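Local atomic coordinates of uncharacterized conserved protein (Thermotoga maritima, PDB entry 2ZBV), a protein that binds adenosine and probably uses S-adenosyl-L-methionine as a substrate, cleaving or halogenating it. Residues Ala215-Ala219 / Phe220-Asp224; Ile240-Leu244 / Gly245-Gln249; Ala137-Asp140 / Met141-Leu145; Val79-Thr82 / Lys83-Tyr87. All blocks are in the same frame, centred on the assembly; numbering follows the deposited sequence.

Contact 1 (Ala215-Ala219 / Phe220-Asp224); sequences AVAKA and FGDVD. With ADN (adenosine), chain F.
D222 and A219 hold each other by two bonds, and together they shape the short 3-10 turn, residues 220-222, that follows the strand ending at V216. The carboxylate oxygen D222 OD2 accepts from A219 N at 2.7 Å, the N-H arriving from above the carboxylate plane, 49° out of it. In return, D222 N donates to A219 O at 2.9 Å, the i to i+3 bond that winds the turn. The return of the carboxylate onto the chain depends on CG of D222 standing beside its own backbone N (chi1 -69°), which brings OD2 back to the N-H of A219. K218 N adds a weak bond to the same oxygen, and a water joins the two atoms as well, accepting from K218 N and donating to D222 OD2. One carboxylate oxygen thus gathers two successive backbone N-H groups and a water.

Packing extends from this polar knot. A217 CB lies against D222 CB at 3.8 Å, and A215 CB meets V223 CG1 at 4.1 Å, a light apolar touch between strand end and turn exit. T125 and V71 of the second subunit cover F220 and A219, while the rings of F220 and H231 of the same chain pair edge-to-face. The turn serves the adenosine pocket by presenting F220: its side chain is directed away from 215-219, though CB still touches it, and one face of the phenyl ring is covered by the adenine. C5 of the adenine lies over the ring centre, 3.5 Å above the plane, and F220 CD2 is 3.5 Å from ADN C4.

Contact 2 (Ile240-Leu244 / Gly245-Gln249); sequences IAVNL and GDASQ. With ADN (adenosine), chain F.
G245 N closes a type II turn on V242 O at 2.9 Å, and that turn, set between a strand end and a helix start, forms the adenine-reading edge of the adenosine pocket. L244, at its third position, takes a positive phi of 61°, as such a turn requires.

Ligand bonds come from the backbone alone here. ADN N6 donates to V242 O at 3.0 Å, nearly straight at 174°, and L244 N donates to ADN N1 at 2.9 Å. The amino group and its neighbouring ring nitrogen are read together, a donor and an acceptor side by side, in the manner familiar from many adenine sites. V242 O therefore serves two donors, one of the turn and one of the base. N243 OD1 approaches ADN C2 without a polar bond.

Capping bonds belong to D246, the N-cap of the following helix. Its OD1 accepts from Q249 N at 3.0 Å, while OD2 takes Q249 NE2 at 2.7 Å, so main chain and side chain of Q249 are both tied to one carboxylate.

Water-mediated bonding is separate: one molecule accepts from both V242 N and A247 N, and possibly donates to G245 O.

Apolar contact is made chiefly by V242, whose CG2, beside the backbone N, presses on A247 CA at 3.5 Å, while CG1 covers G245 CA. A247 CB lies against I240 O and A241 CA.

The strand end is flanked by strand 228-232 through L228, L229 and H231, and by strand 183-185, whose V183 meets A247; helix 247-251 folds back so that V250 and L251 reach V242 and I240.

Contact 3 (Ala137-Asp140 / Met141-Leu145); sequences AHLD and MGLPL
H138 O accepts from L143 N at 3.0 Å, with an N-H...O angle of 155°, and G142 N donates to L139 O, also at 3.0 Å; these are the 6→1 and 5→2 bonds of the Schellman motif that ends helix 127-140. An additional i to i+3 donor, M141 N of a selenomethionine, meets H138 O at 2.9 Å. L143 N and M141 N reach that carbonyl from opposite faces of its plane, which lets one oxygen serve both without their competing for the same space. In this way the last carbonyls of the helix, which would otherwise point past its end, find N-H partners in the chain that leaves it.

The reversal turns on G142, which takes a positive phi of 107°, a conformation easily reached by glycine. Among the side chains, D140 OD1 has a weak bond to the amino terminus, M1 N.

Apolar contacts accompany these bonds. L143, with CG anti to its backbone nitrogen (chi1 178°), sets CB 3.2 Å from H138 O and turns CD2 onto H138 CB at 3.9 Å. This is the contact between C3 and C'' that usually accompanies the motif, here made by the histidine CB. L139 CD2 reaches forward to L143 O at 3.6 Å and, further along, to L145 CD1 at 4.2 Å.

On one flank, I22 and I25 of helix 14-25 lie against A137, and I25 also against H138 and M141; on another, L139 and L145 rest on V79 of strand 77-82, and L145 extends to E107 and R109 of strand 105-110.

Contact 4 (Val79-Thr82 / Lys83-Tyr87); sequences VMKT and KNDQY
T82 and Q86 form part of the tight side of a beta hairpin that joins strands 77-82 and 87-91 through a type I turn from T82 to D85. T82 N donates to Q86 O at 3.1 Å, nearly along the C=O axis, and D85 N returns to T82 O at 2.9 Å. With D85 at a positive phi of 68°, this is the geometry of a type I turn followed by a G1-type beta bulge, here with aspartate where glycine is common.

Side chains reinforce this half. The hydroxyl of T82 and the amide of N84 lie side by side; T82 OG1 is only 2.5 Å from N84 OD1, so short that its exact length is doubtful. The other end of that amide is held too, N84 ND2 donating to Q86 OE1 at 3.0 Å. Bonds at both ends would help fix the rotation of the amide. Q86 NE2 in turn bonds to S54 O.

K81 and Y87 are also closely packed. They form a non-hydrogen-bonded antiparallel pair, their side chains running side by side on one face. The lysine chain, fully extended from a CG anti to its nitrogen (chi1 -177°), brings CG 3.5 Å from Y87 CE1 and CE 3.7 Å from Y87 OH.

The open part belongs to K83 and D85, both exposed. K81 NZ approaches D85 OD2 only loosely, at 4.6 Å, an attraction at most and not a salt bridge. K83 touches T82 with CB while its first bond points away.

Y103 of helix 97-103 packs on T82, N84 and Q86, with A100 of the same helix against M80; V79 meets V135 of helix 127-140, and V62 of strand 62-66 touches Y87.

The four contacts fall into two pairs. Contacts 1 and 2 belong to the C-terminal domain, their centres 11 Å apart, and meet where F220 CE1 lies 3.6 Å from A241 CB; between them they offer the same adenosine a ring face and a backbone edge. D7, D68 and T125 of the second subunit supply further bonds to that nucleoside, which therefore lies between subunits. Contacts 3 and 4 belong to the N-terminal domain, with centres 13 Å apart, and join through L145 CD1 and V79 CG1 at 3.4 Å. Away from the adenosine-binding residues, they lie across the chain's centre: contact 3 is about 45 Å from contact 1, centre to centre.

Contact 1 (Ala215-Ala219 / Phe220-Asp224)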
loop_
_atom_site.group_PDB
_atom_site.type_symbol
_atom_site.label_atom_id
_atom_site.label_comp_id
_atom_site.label_asym_id
_atom_site.label_seq_id
_atom_site.Cartn_x
_atom_site.Cartn_y
_atom_site.Cartn_z
ATOM N N ALA A 215 -8.961 -9.313 31.277
ATOM C CA ALA A 215 -8.102 -8.568 32.183
ATOM C C ALA A 215 -7.868 -7.173 31.630
ATOM O O ALA A 215 -7.698 -6.996 30.424
ATOM C CB ALA A 215 -6.772 -9.283 32.355
ATOM N N VAL A 216 -7.891 -6.185 32.513
ATOM C CA VAL A 216 -7.640 -4.806 32.121
ATOM C C VAL A 216 -6.123 -4.676 32.203
ATOM O O VAL A 216 -5.542 -4.780 33.284
ATOM C CB VAL A 216 -8.314 -3.826 33.091
ATOM C CG1 VAL A 216 -8.023 -2.393 32.675
ATOM C CG2 VAL A 216 -9.811 -4.080 33.115
ATOM N N ALA A 217 -5.480 -4.468 31.060
ATOM C CA ALA A 217 -4.027 -4.379 31.029
ATOM C C ALA A 217 -3.500 -3.237 30.179
ATOM O O ALA A 217 -4.234 -2.631 29.405
ATOM C CB ALA A 217 -3.444 -5.704 30.536
ATOM N N LYS A 218 -2.213 -2.956 30.337
ATOM C CA LYS A 218 -1.553 -1.894 29.595
ATOM C C LYS A 218 -1.004 -2.404 28.269
ATOM O O LYS A 218 -1.205 -1.781 27.223
ATOM C CB LYS A 218 -0.401 -1.316 30.419
ATOM C CG LYS A 218 -0.821 -0.627 31.704
ATOM C CD LYS A 218 0.401 -0.127 32.461
ATOM C CE LYS A 218 0.015 0.585 33.749
ATOM N NZ LYS A 218 1.229 0.997 34.518
ATOM N N ALA A 219 -0.317 -3.543 28.317
ATOM C CA ALA A 219 0.295 -4.121 27.123
ATOM C C ALA A 219 -0.210 -5.526 26.811
ATOM O O ALA A 219 -0.627 -6.262 27.708
ATOM C CB ALA A 219 1.817 -4.142 27.287
ATOM N N PHE A 220 -0.157 -5.896 25.534
ATOM C CA PHE A 220 -0.608 -7.213 25.092
ATOM C C PHE A 220 0.116 -8.308 25.876
ATOM O O PHE A 220 -0.495 -9.294 26.313
ATOM C CB PHE A 220 -0.320 -7.399 23.597
ATOM C CG PHE A 220 -0.860 -6.296 22.730
ATOM C CD1 PHE A 220 -2.231 -6.164 22.515
ATOM C CD2 PHE A 220 0.007 -5.378 22.131
ATOM C CE1 PHE A 220 -2.737 -5.138 21.715
ATOM C CE2 PHE A 220 -0.485 -4.351 21.331
ATOM C CZ PHE A 220 -1.863 -4.229 21.122
ATOM N N GLY A 221 1.420 -8.120 26.059
ATOM C CA GLY A 221 2.221 -9.102 26.764
ATOM C C GLY A 221 1.976 -9.198 28.260
ATOM O O GLY A 221 2.657 -9.965 28.940
ATOM N N ASP A 222 1.020 -8.431 28.778
ATOM C CA ASP A 222 0.725 -8.467 30.210
ATOM C C ASP A 222 -0.162 -9.646 30.586
ATOM O O ASP A 222 -0.443 -9.873 31.765
ATOM C CB ASP A 222 0.071 -7.164 30.667
ATOM C CG ASP A 222 1.032 -5.999 30.630
ATOM O OD1 ASP A 222 2.255 -6.242 30.718
ATOM O OD2 ASP A 222 0.569 -4.846 30.524
ATOM N N VAL A 223 -0.612 -10.383 29.577
ATOM C CA VAL A 223 -1.433 -11.561 29.800
ATOM C C VAL A 223 -0.756 -12.677 29.030
ATOM O O VAL A 223 0.116 -12.419 28.196
ATOM C CB VAL A 223 -2.886 -11.370 29.295
ATOM C CG1 VAL A 223 -3.543 -10.218 30.045
ATOM C CG2 VAL A 223 -2.903 -11.117 27.788
ATOM N N ASP A 224 -1.129 -13.918 29.309
ATOM C CA ASP A 224 -0.509 -15.025 28.601
ATOM C C ASP A 224 -0.935 -15.029 27.140
ATOM O O ASP A 224 -1.949 -14.431 26.774
ATOM C CB ASP A 224 -0.874 -16.353 29.262
ATOM C CG ASP A 224 -0.423 -16.416 30.708
ATOM O OD1 ASP A 224 0.719 -15.988 30.990
ATOM O OD2 ASP A 224 -1.199 -16.894 31.556
HETATM O "O5'" ADN F . 2.917 -1.177 18.507
HETATM C "C5'" ADN F . 2.881 -1.842 17.251
HETATM C "C4'" ADN F . 3.124 -3.328 17.486
HETATM O "O4'" ADN F . 2.084 -3.907 18.314
HETATM C "C3'" ADN F . 3.126 -4.139 16.173
HETATM O "O3'" ADN F . 4.442 -4.242 15.658
HETATM C "C2'" ADN F . 2.491 -5.499 16.578
HETATM O "O2'" ADN F . 3.400 -6.598 16.370
HETATM C "C1'" ADN F . 2.109 -5.337 18.056
HETATM N N9 ADN F . 0.777 -5.906 18.309
HETATM C C8 ADN F . -0.415 -5.433 17.814
HETATM N N7 ADN F . -1.398 -6.172 18.229
HETATM C C5 ADN F . -0.917 -7.162 19.012
HETATM C C6 ADN F . -1.497 -8.252 19.730
HETATM N N6 ADN F . -2.859 -8.460 19.703
HETATM N N1 ADN F . -0.687 -9.073 20.433
HETATM C C2 ADN F . 0.639 -8.884 20.470
HETATM N N3 ADN F . 1.219 -7.876 19.810
HETATM C C4 ADN F . 0.489 -7.005 19.080
HETATM O O HOH W 1 -1.035 -4.095 32.967
#

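Contact 2 (Ile240-Leu244 / Gly245-Gln249)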
loop_
_atom_site.group_PDB
_atom_site.type_symbol
_atom_site.label_atom_id
_atom_site.label_comp_id
_atom_site.label_asym_id
_atom_site.label_seq_id
_atom_site.Cartn_x
_atom_site.Cartn_y
_atom_site.Cartn_z
ATOM N N ILE A 240 -10.289 -4.091 22.683
ATOM C CA ILE A 240 -10.222 -5.457 23.183
ATOM C C ILE A 240 -9.254 -6.188 22.269
ATOM O O ILE A 240 -9.395 -6.148 21.047
ATOM C CB ILE A 240 -11.595 -6.178 23.140
ATOM C CG1 ILE A 240 -12.592 -5.474 24.059
ATOM C CG2 ILE A 240 -11.440 -7.631 23.587
ATOM C CD1 ILE A 240 -13.476 -4.489 23.342
ATOM N N ALA A 241 -8.261 -6.842 22.860
ATOM C CA ALA A 241 -7.276 -7.577 22.077
ATOM C C ALA A 241 -7.009 -8.951 22.669
ATOM O O ALA A 241 -7.354 -9.220 23.817
ATOM C CB ALA A 241 -5.972 -6.792 22.013
ATOM N N VAL A 242 -6.419 -9.822 21.862
ATOM C CA VAL A 242 -6.028 -11.156 22.309
ATOM C C VAL A 242 -4.520 -11.128 22.120
ATOM O O VAL A 242 -4.033 -10.840 21.022
ATOM C CB VAL A 242 -6.637 -12.280 21.423
ATOM C CG1 VAL A 242 -5.986 -13.619 21.745
ATOM C CG2 VAL A 242 -8.146 -12.369 21.656
ATOM N N ASN A 243 -3.776 -11.396 23.185
ATOM C CA ASN A 243 -2.328 -11.380 23.095
ATOM C C ASN A 243 -1.829 -12.384 22.065
ATOM O O ASN A 243 -2.020 -13.591 22.214
ATOM C CB ASN A 243 -1.706 -11.668 24.461
ATOM C CG ASN A 243 -0.203 -11.664 24.411
ATOM O OD1 ASN A 243 0.390 -10.939 23.616
ATOM N ND2 ASN A 243 0.429 -12.465 25.262
ATOM N N LEU A 244 -1.195 -11.874 21.014
ATOM C CA LEU A 244 -0.669 -12.715 19.944
ATOM C C LEU A 244 -1.784 -13.494 19.257
ATOM O O LEU A 244 -1.561 -14.583 18.723
ATOM C CB LEU A 244 0.397 -13.672 20.493
ATOM C CG LEU A 244 1.744 -13.008 20.829
ATOM C CD1 LEU A 244 2.617 -13.931 21.684
ATOM C CD2 LEU A 244 2.449 -12.642 19.535
ATOM N N GLY A 245 -2.984 -12.918 19.267
ATOM C CA GLY A 245 -4.131 -13.549 18.639
ATOM C C GLY A 245 -5.056 -12.526 18.001
ATOM O O GLY A 245 -4.723 -11.336 17.934
ATOM N N ASP A 246 -6.227 -12.989 17.559
ATOM C CA ASP A 246 -7.223 -12.155 16.886
ATOM C C ASP A 246 -8.515 -12.031 17.696
ATOM O O ASP A 246 -9.330 -12.953 17.718
ATOM C CB ASP A 246 -7.546 -12.769 15.519
ATOM C CG ASP A 246 -8.443 -11.884 14.663
ATOM O OD1 ASP A 246 -9.354 -11.220 15.203
ATOM O OD2 ASP A 246 -8.242 -11.865 13.432
ATOM N N ALA A 247 -8.713 -10.879 18.330
ATOM C CA ALA A 247 -9.902 -10.642 19.142
ATOM C C ALA A 247 -11.210 -10.643 18.345
ATOM O O ALA A 247 -12.241 -11.092 18.845
ATOM C CB ALA A 247 -9.759 -9.323 19.903
ATOM N N SER A 248 -11.183 -10.137 17.116
ATOM C CA SER A 248 -12.406 -10.111 16.322
ATOM C C SER A 248 -12.895 -11.536 16.067
ATOM O O SER A 248 -14.103 -11.778 15.997
ATOM C CB SER A 248 -12.187 -9.373 14.992
ATOM O OG SER A 248 -11.289 -10.069 14.153
ATOM N N GLN A 249 -11.959 -12.476 15.943
ATOM C CA GLN A 249 -12.307 -13.880 15.714
ATOM C C GLN A 249 -12.801 -14.540 17.000
ATOM O O GLN A 249 -13.800 -15.253 16.996
ATOM C CB GLN A 249 -11.102 -14.665 15.182
ATOM C CG GLN A 249 -10.680 -14.306 13.761
ATOM C CD GLN A 249 -9.525 -15.168 13.263
ATOM O OE1 GLN A 249 -9.619 -16.396 13.234
ATOM N NE2 GLN A 249 -8.430 -14.524 12.867
HETATM O "O5'" ADN F . 2.917 -1.177 18.507
HETATM C "C5'" ADN F . 2.881 -1.842 17.251
HETATM C "C4'" ADN F . 3.124 -3.328 17.486
HETATM O "O4'" ADN F . 2.084 -3.907 18.314
HETATM C "C3'" ADN F . 3.126 -4.139 16.173
HETATM O "O3'" ADN F . 4.442 -4.242 15.658
HETATM C "C2'" ADN F . 2.491 -5.499 16.578
HETATM O "O2'" ADN F . 3.400 -6.598 16.370
HETATM C "C1'" ADN F . 2.109 -5.337 18.056
HETATM N N9 ADN F . 0.777 -5.906 18.309
HETATM C C8 ADN F . -0.415 -5.433 17.814
HETATM N N7 ADN F . -1.398 -6.172 18.229
HETATM C C5 ADN F . -0.917 -7.162 19.012
HETATM C C6 ADN F . -1.497 -8.252 19.730
HETATM N N6 ADN F . -2.859 -8.460 19.703
HETATM N N1 ADN F . -0.687 -9.073 20.433
HETATM C C2 ADN F . 0.639 -8.884 20.470
HETATM N N3 ADN F . 1.219 -7.876 19.810
HETATM C C4 ADN F . 0.489 -7.005 19.080
HETATM O O HOH W 2 -6.371 -9.218 18.993
#

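Contact 3 (Ala137-Asp140 / Met141-Leu145)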
loop_
_atom_site.group_PDB
_atom_site.type_symbol
_atom_site.label_atom_id
_atom_site.label_comp_id
_atom_site.label_asym_id
_atom_site.label_seq_id
_atom_site.Cartn_x
_atom_site.Cartn_y
_atom_site.Cartn_z
ATOM N N ALA A 137 -5.142 20.637 -2.646
ATOM C CA ALA A 137 -3.829 21.077 -3.098
ATOM C C ALA A 137 -3.677 22.596 -2.992
ATOM O O ALA A 137 -2.644 23.081 -2.531
ATOM C CB ALA A 137 -3.584 20.633 -4.532
ATOM N N HIS A 138 -4.698 23.337 -3.422
ATOM C CA HIS A 138 -4.660 24.804 -3.362
ATOM C C HIS A 138 -4.665 25.301 -1.914
ATOM O O HIS A 138 -3.914 26.210 -1.552
ATOM C CB HIS A 138 -5.855 25.414 -4.122
ATOM C CG HIS A 138 -5.759 25.291 -5.613
ATOM N ND1 HIS A 138 -4.736 25.861 -6.342
ATOM C CD2 HIS A 138 -6.550 24.653 -6.509
ATOM C CE1 HIS A 138 -4.900 25.576 -7.623
ATOM N NE2 HIS A 138 -5.994 24.844 -7.752
ATOM N N LEU A 139 -5.516 24.707 -1.086
ATOM C CA LEU A 139 -5.593 25.089 0.315
ATOM C C LEU A 139 -4.239 24.872 0.993
ATOM O O LEU A 139 -3.763 25.729 1.735
ATOM C CB LEU A 139 -6.671 24.272 1.033
ATOM C CG LEU A 139 -8.128 24.606 0.708
ATOM C CD1 LEU A 139 -9.049 23.544 1.303
ATOM C CD2 LEU A 139 -8.473 25.989 1.267
ATOM N N ASP A 140 -3.622 23.726 0.725
ATOM C CA ASP A 140 -2.326 23.388 1.307
ATOM C C ASP A 140 -1.260 24.346 0.789
ATOM O O ASP A 140 -0.177 24.472 1.364
ATOM C CB ASP A 140 -1.947 21.952 0.936
ATOM C CG ASP A 140 -0.596 21.543 1.493
ATOM O OD1 ASP A 140 -0.441 21.552 2.732
ATOM O OD2 ASP A 140 0.310 21.212 0.695
HETATM N N MSE A 141 -1.579 25.021 -0.307
HETATM C CA MSE A 141 -0.657 25.968 -0.915
HETATM C C MSE A 141 -0.847 27.390 -0.403
HETATM O O MSE A 141 -0.183 28.306 -0.868
HETATM C CB MSE A 141 -0.834 25.963 -2.425
HETATM C CG MSE A 141 0.369 25.471 -3.178
HETATM SE SE MSE A 141 0.056 25.763 -5.045
HETATM C CE MSE A 141 0.381 27.681 -5.088
ATOM N N GLY A 142 -1.765 27.576 0.538
ATOM C CA GLY A 142 -1.991 28.903 1.078
ATOM C C GLY A 142 -3.283 29.573 0.645
ATOM O O GLY A 142 -3.618 30.638 1.156
ATOM N N LEU A 143 -4.010 28.971 -0.293
ATOM C CA LEU A 143 -5.270 29.561 -0.745
ATOM C C LEU A 143 -6.188 29.815 0.444
ATOM O O LEU A 143 -6.434 28.915 1.245
ATOM C CB LEU A 143 -5.995 28.631 -1.723
ATOM C CG LEU A 143 -7.352 29.171 -2.197
ATOM C CD1 LEU A 143 -7.122 30.093 -3.383
ATOM C CD2 LEU A 143 -8.286 28.032 -2.587
ATOM N N PRO A 144 -6.713 31.048 0.573
ATOM C CA PRO A 144 -7.614 31.403 1.677
ATOM C C PRO A 144 -8.891 30.580 1.572
ATOM O O PRO A 144 -9.403 30.369 0.472
ATOM C CB PRO A 144 -7.882 32.896 1.449
ATOM C CG PRO A 144 -6.661 33.363 0.684
ATOM C CD PRO A 144 -6.422 32.223 -0.269
ATOM N N LEU A 145 -9.407 30.136 2.714
ATOM C CA LEU A 145 -10.613 29.317 2.756
ATOM C C LEU A 145 -11.832 29.960 2.087
ATOM O O LEU A 145 -12.587 29.291 1.382
ATOM C CB LEU A 145 -10.948 28.975 4.208
ATOM C CG LEU A 145 -12.130 28.027 4.417
ATOM C CD1 LEU A 145 -11.881 26.725 3.659
ATOM C CD2 LEU A 145 -12.315 27.759 5.904
#

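Contact 4 (Val79-Thr82 / Lys83-Tyr87)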
loop_
_atom_site.group_PDB
_atom_site.type_symbol
_atom_site.label_atom_id
_atom_site.label_comp_id
_atom_site.label_asym_id
_atom_site.label_seq_id
_atom_site.Cartn_x
_atom_site.Cartn_y
_atom_site.Cartn_z
ATOM N N VAL A 79 -15.751 22.027 2.513
ATOM C CA VAL A 79 -14.447 22.188 3.155
ATOM C C VAL A 79 -14.782 22.695 4.555
ATOM O O VAL A 79 -15.424 23.737 4.710
ATOM C CB VAL A 79 -13.536 23.230 2.456
ATOM C CG1 VAL A 79 -12.268 23.413 3.271
ATOM C CG2 VAL A 79 -13.172 22.775 1.049
HETATM N N MSE A 80 -14.359 21.947 5.570
HETATM C CA MSE A 80 -14.636 22.307 6.956
HETATM C C MSE A 80 -13.367 22.704 7.694
HETATM O O MSE A 80 -12.281 22.167 7.437
HETATM C CB MSE A 80 -15.306 21.126 7.680
HETATM C CG MSE A 80 -15.624 21.361 9.163
HETATM SE SE MSE A 80 -16.085 19.745 10.125
HETATM C CE MSE A 80 -17.957 19.695 9.743
ATOM N N LYS A 81 -13.505 23.675 8.591
ATOM C CA LYS A 81 -12.388 24.126 9.408
ATOM C C LYS A 81 -12.811 23.849 10.840
ATOM O O LYS A 81 -13.865 24.308 11.289
ATOM C CB LYS A 81 -12.128 25.620 9.228
ATOM C CG LYS A 81 -10.927 26.128 10.018
ATOM C CD LYS A 81 -10.833 27.649 9.971
ATOM C CE LYS A 81 -9.739 28.169 10.895
ATOM N NZ LYS A 81 -9.803 29.663 11.038
ATOM N N THR A 82 -12.008 23.067 11.547
ATOM C CA THR A 82 -12.314 22.727 12.924
ATOM C C THR A 82 -11.605 23.697 13.857
ATOM O O THR A 82 -10.600 24.309 13.489
ATOM C CB THR A 82 -11.911 21.266 13.234
ATOM O OG1 THR A 82 -10.609 21.001 12.707
ATOM C CG2 THR A 82 -12.905 20.313 12.607
ATOM N N LYS A 83 -12.129 23.834 15.068
ATOM C CA LYS A 83 -11.555 24.775 16.022
ATOM C C LYS A 83 -10.135 24.482 16.484
ATOM O O LYS A 83 -9.563 25.257 17.245
ATOM C CB LYS A 83 -12.495 24.928 17.212
ATOM C CG LYS A 83 -13.811 25.573 16.810
ATOM C CD LYS A 83 -14.785 25.684 17.963
ATOM C CE LYS A 83 -16.030 26.440 17.530
ATOM N NZ LYS A 83 -17.051 26.500 18.605
ATOM N N ASN A 84 -9.562 23.374 16.018
ATOM C CA ASN A 84 -8.190 23.029 16.381
ATOM C C ASN A 84 -7.287 23.391 15.205
ATOM O O ASN A 84 -6.139 22.957 15.119
ATOM C CB ASN A 84 -8.073 21.534 16.725
ATOM C CG ASN A 84 -8.360 20.636 15.541
ATOM O OD1 ASN A 84 -9.260 20.913 14.754
ATOM N ND2 ASN A 84 -7.603 19.546 15.416
ATOM N N ASP A 85 -7.836 24.189 14.293
ATOM C CA ASP A 85 -7.111 24.669 13.124
ATOM C C ASP A 85 -6.724 23.650 12.065
ATOM O O ASP A 85 -5.644 23.741 11.485
ATOM C CB ASP A 85 -5.859 25.427 13.565
ATOM C CG ASP A 85 -6.182 26.773 14.175
ATOM O OD1 ASP A 85 -5.278 27.375 14.800
ATOM O OD2 ASP A 85 -7.339 27.231 14.023
ATOM N N GLN A 86 -7.593 22.679 11.808
ATOM C CA GLN A 86 -7.316 21.699 10.762
ATOM C C GLN A 86 -8.370 21.845 9.667
ATOM O O GLN A 86 -9.492 22.287 9.928
ATOM C CB GLN A 86 -7.320 20.274 11.323
ATOM C CG GLN A 86 -6.148 19.986 12.243
ATOM C CD GLN A 86 -6.065 18.527 12.639
ATOM O OE1 GLN A 86 -7.079 17.900 12.930
ATOM N NE2 GLN A 86 -4.848 17.984 12.666
ATOM N N TYR A 87 -8.011 21.462 8.448
ATOM C CA TYR A 87 -8.928 21.583 7.319
ATOM C C TYR A 87 -9.322 20.235 6.721
ATOM O O TYR A 87 -8.487 19.336 6.602
ATOM C CB TYR A 87 -8.291 22.470 6.252
ATOM C CG TYR A 87 -7.975 23.860 6.761
ATOM C CD1 TYR A 87 -8.963 24.846 6.813
ATOM C CD2 TYR A 87 -6.698 24.181 7.225
ATOM C CE1 TYR A 87 -8.688 26.123 7.316
ATOM C CE2 TYR A 87 -6.411 25.454 7.733
ATOM C CZ TYR A 87 -7.412 26.419 7.775
ATOM O OH TYR A 87 -7.141 27.673 8.282
#